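Long-range contact in exopolyphosphatase (Cytophaga hutchinsonii, PDB 3MDQ), which probably hydrolyses inorganic polyphosphate from its chain ends, releasing orthophosphate, as a Ppx/GppA phosphatase of the actin-like ATPase superfamily: residues 78-82 and 104-108. Numbering follows the deposited sequence.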
ATOM      1  N   ILE A  78      -4.673  10.145  14.358  0.50 14.23           N
ATOM      2  CA  ILE A  78      -4.324  10.790  13.110  0.50 14.37           C
ATOM      3  C   ILE A  78      -4.823   9.964  11.934  0.50 14.97           C
ATOM      4  O   ILE A  78      -4.533   8.758  11.843  0.50 14.74           O
ATOM      5  CB  ILE A  78      -2.830  11.032  12.966  0.50 15.28           C
ATOM      6  CG1 ILE A  78      -2.558  11.738  11.634  0.50 16.23           C
ATOM      7  CG2 ILE A  78      -2.060   9.741  13.115  0.50 12.14           C
ATOM      8  CD1 ILE A  78      -1.128  12.021  11.396  0.50 18.22           C
ATOM      9  N   ALA A  79      -5.534  10.632  11.028  1.00 12.83           N
ATOM     10  CA  ALA A  79      -6.170   9.984   9.876  1.00 11.24           C
ATOM     11  C   ALA A  79      -5.590  10.633   8.632  1.00 12.38           C
ATOM     12  O   ALA A  79      -5.687  11.846   8.489  1.00 13.66           O
ATOM     13  CB  ALA A  79      -7.697  10.182   9.911  1.00 12.09           C
ATOM     14  N   THR A  80      -4.890   9.861   7.803  1.00 12.18           N
ATOM     15  CA  THR A  80      -4.250  10.415   6.637  1.00 11.76           C
ATOM     16  C   THR A  80      -5.134  10.102   5.429  1.00 12.65           C
ATOM     17  O   THR A  80      -5.783   9.072   5.360  1.00 18.58           O
ATOM     18  CB  THR A  80      -2.845   9.840   6.405  1.00 13.36           C
ATOM     19  OG1 THR A  80      -2.940   8.416   6.250  1.00 14.26           O
ATOM     20  CG2 THR A  80      -1.889  10.184   7.568  1.00 18.67           C
ATOM     21  N   GLY A  81      -5.205  11.033   4.513  1.00 11.68           N
ATOM     22  CA  GLY A  81      -5.835  10.814   3.214  1.00 11.90           C
ATOM     23  C   GLY A  81      -4.746  10.848   2.145  1.00 12.25           C
ATOM     24  O   GLY A  81      -3.949  11.781   2.112  1.00 13.25           O
ATOM     25  N   THR A  82      -4.741   9.859   1.252  1.00 11.35           N
ATOM     26  CA  THR A  82      -3.665   9.726   0.250  1.00 11.03           C
ATOM     27  C   THR A  82      -4.243   9.814  -1.183  1.00 12.25           C
ATOM     28  O   THR A  82      -5.005  10.748  -1.445  1.00 11.76           O
ATOM     29  CB  THR A  82      -2.864   8.469   0.495  1.00 11.42           C
ATOM     30  OG1 THR A  82      -3.733   7.312   0.563  1.00 13.76           O
ATOM     31  CG2 THR A  82      -2.024   8.653   1.814  1.00 15.92           C
ATOM     32  N   ILE A 104     -13.210  13.753  13.369  1.00 11.31           N
ATOM     33  CA  ILE A 104     -11.824  13.418  13.034  1.00 10.53           C
ATOM     34  C   ILE A 104     -11.449  14.386  11.892  1.00  9.50           C
ATOM     35  O   ILE A 104     -12.236  14.579  10.948  1.00 10.82           O
ATOM     36  CB  ILE A 104     -11.711  11.954  12.619  1.00 11.08           C
ATOM     37  CG1 ILE A 104     -11.917  11.031  13.842  1.00 18.70           C
ATOM     38  CG2 ILE A 104     -10.327  11.672  11.963  1.00 16.62           C
ATOM     39  CD1 ILE A 104     -12.114   9.560  13.489  1.00 21.29           C
ATOM     40  N   ASP A 105     -10.264  14.981  11.979  1.00 14.01           N
ATOM     41  CA  ASP A 105      -9.758  15.861  10.911  1.00 13.30           C
ATOM     42  C   ASP A 105      -8.793  15.067  10.043  1.00 14.57           C
ATOM     43  O   ASP A 105      -7.827  14.496  10.513  1.00 21.37           O
ATOM     44  CB  ASP A 105      -9.105  17.152  11.442  1.00 17.14           C
ATOM     45  CG  ASP A 105     -10.140  18.109  12.071  1.00 23.51           C
ATOM     46  OD1 ASP A 105     -10.838  18.903  11.361  1.00 28.77           O
ATOM     47  OD2 ASP A 105     -10.270  18.037  13.284  1.00 30.46           O
ATOM     48  N   VAL A 106      -9.130  14.945   8.778  1.00 11.49           N
ATOM     49  CA  VAL A 106      -8.295  14.240   7.817  1.00 10.21           C
ATOM     50  C   VAL A 106      -7.074  15.085   7.478  1.00 11.60           C
ATOM     51  O   VAL A 106      -7.223  16.265   7.133  1.00 16.12           O
ATOM     52  CB  VAL A 106      -9.096  13.956   6.561  1.00 12.50           C
ATOM     53  CG1 VAL A 106      -8.202  13.280   5.439  1.00 13.03           C
ATOM     54  CG2 VAL A 106     -10.243  13.075   6.909  1.00 14.17           C
ATOM     55  N   GLU A 107      -5.900  14.488   7.562  1.00 10.93           N
ATOM     56  CA  GLU A 107      -4.630  15.099   7.126  1.00 14.58           C
ATOM     57  C   GLU A 107      -4.329  14.582   5.710  1.00 13.53           C
ATOM     58  O   GLU A 107      -3.989  13.411   5.541  1.00 13.64           O
ATOM     59  CB  GLU A 107      -3.519  14.720   8.092  1.00 17.10           C
ATOM     60  CG  GLU A 107      -2.151  15.267   7.724  1.00 29.26           C
ATOM     61  CD  GLU A 107      -1.828  16.586   8.413  1.00 45.41           C
ATOM     62  OE1 GLU A 107      -1.995  16.654   9.659  1.00 54.09           O
ATOM     63  OE2 GLU A 107      -1.386  17.532   7.709  1.00 36.40           O
ATOM     64  N   VAL A 108      -4.448  15.456   4.719  1.00 11.52           N
ATOM     65  CA  VAL A 108      -4.169  15.099   3.350  1.00 10.13           C
ATOM     66  C   VAL A 108      -2.659  15.212   3.147  1.00 12.48           C
ATOM     67  O   VAL A 108      -2.054  16.257   3.421  1.00 14.09           O
ATOM     68  CB  VAL A 108      -4.899  15.990   2.364  1.00 10.48           C
ATOM     69  CG1 VAL A 108      -4.512  15.594   0.923  1.00 14.53           C
ATOM     70  CG2 VAL A 108      -6.460  15.953   2.625  1.00 15.01           C
TER
HETATM   71  O   HOH W   1      -5.850  13.452  11.743  1.00 21.32           O
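Glu107 meets strand 76-81 through its backbone, pairing in parallel beside Thr80 and illustrating how an edge strand is held. Its N donates to Ala79 O at 2.8 Å, nearly straight, and its O accepts from Gly81 N at 2.9 Å, with the donor well above the carbonyl plane. Thr80 CA lies 3.2 Å from that same Glu107 O, adding a CA-H...O contact. Toward Asp105 the two chains draw apart, and a water bridges them, taking a bond from Ala79 N and donating to Asp105 O at 2.6 Å.

Val106 can be followed outward on the face it shares with Ala79 and Val108. From its CB, CG1, anti to the backbone N (chi1 176°), reaches over the Gly81 backbone, 3.9 Å from Gly81 N and 4.1 Å from Gly81 CA. The side chain also packs on Ile95 and Ile98 of helix 91-102, the longer of the two helices in this right-handed beta-alpha-beta crossover. On the same face Ala79 CB touches Ile104 CG2 at 3.7 Å. The contact joins the outermost strand to the rest of the five-stranded sheet of an actin-like domain. Direct polar bonding here is thus entirely main-chain and sets the parallel register, while the side chains add apolar packing.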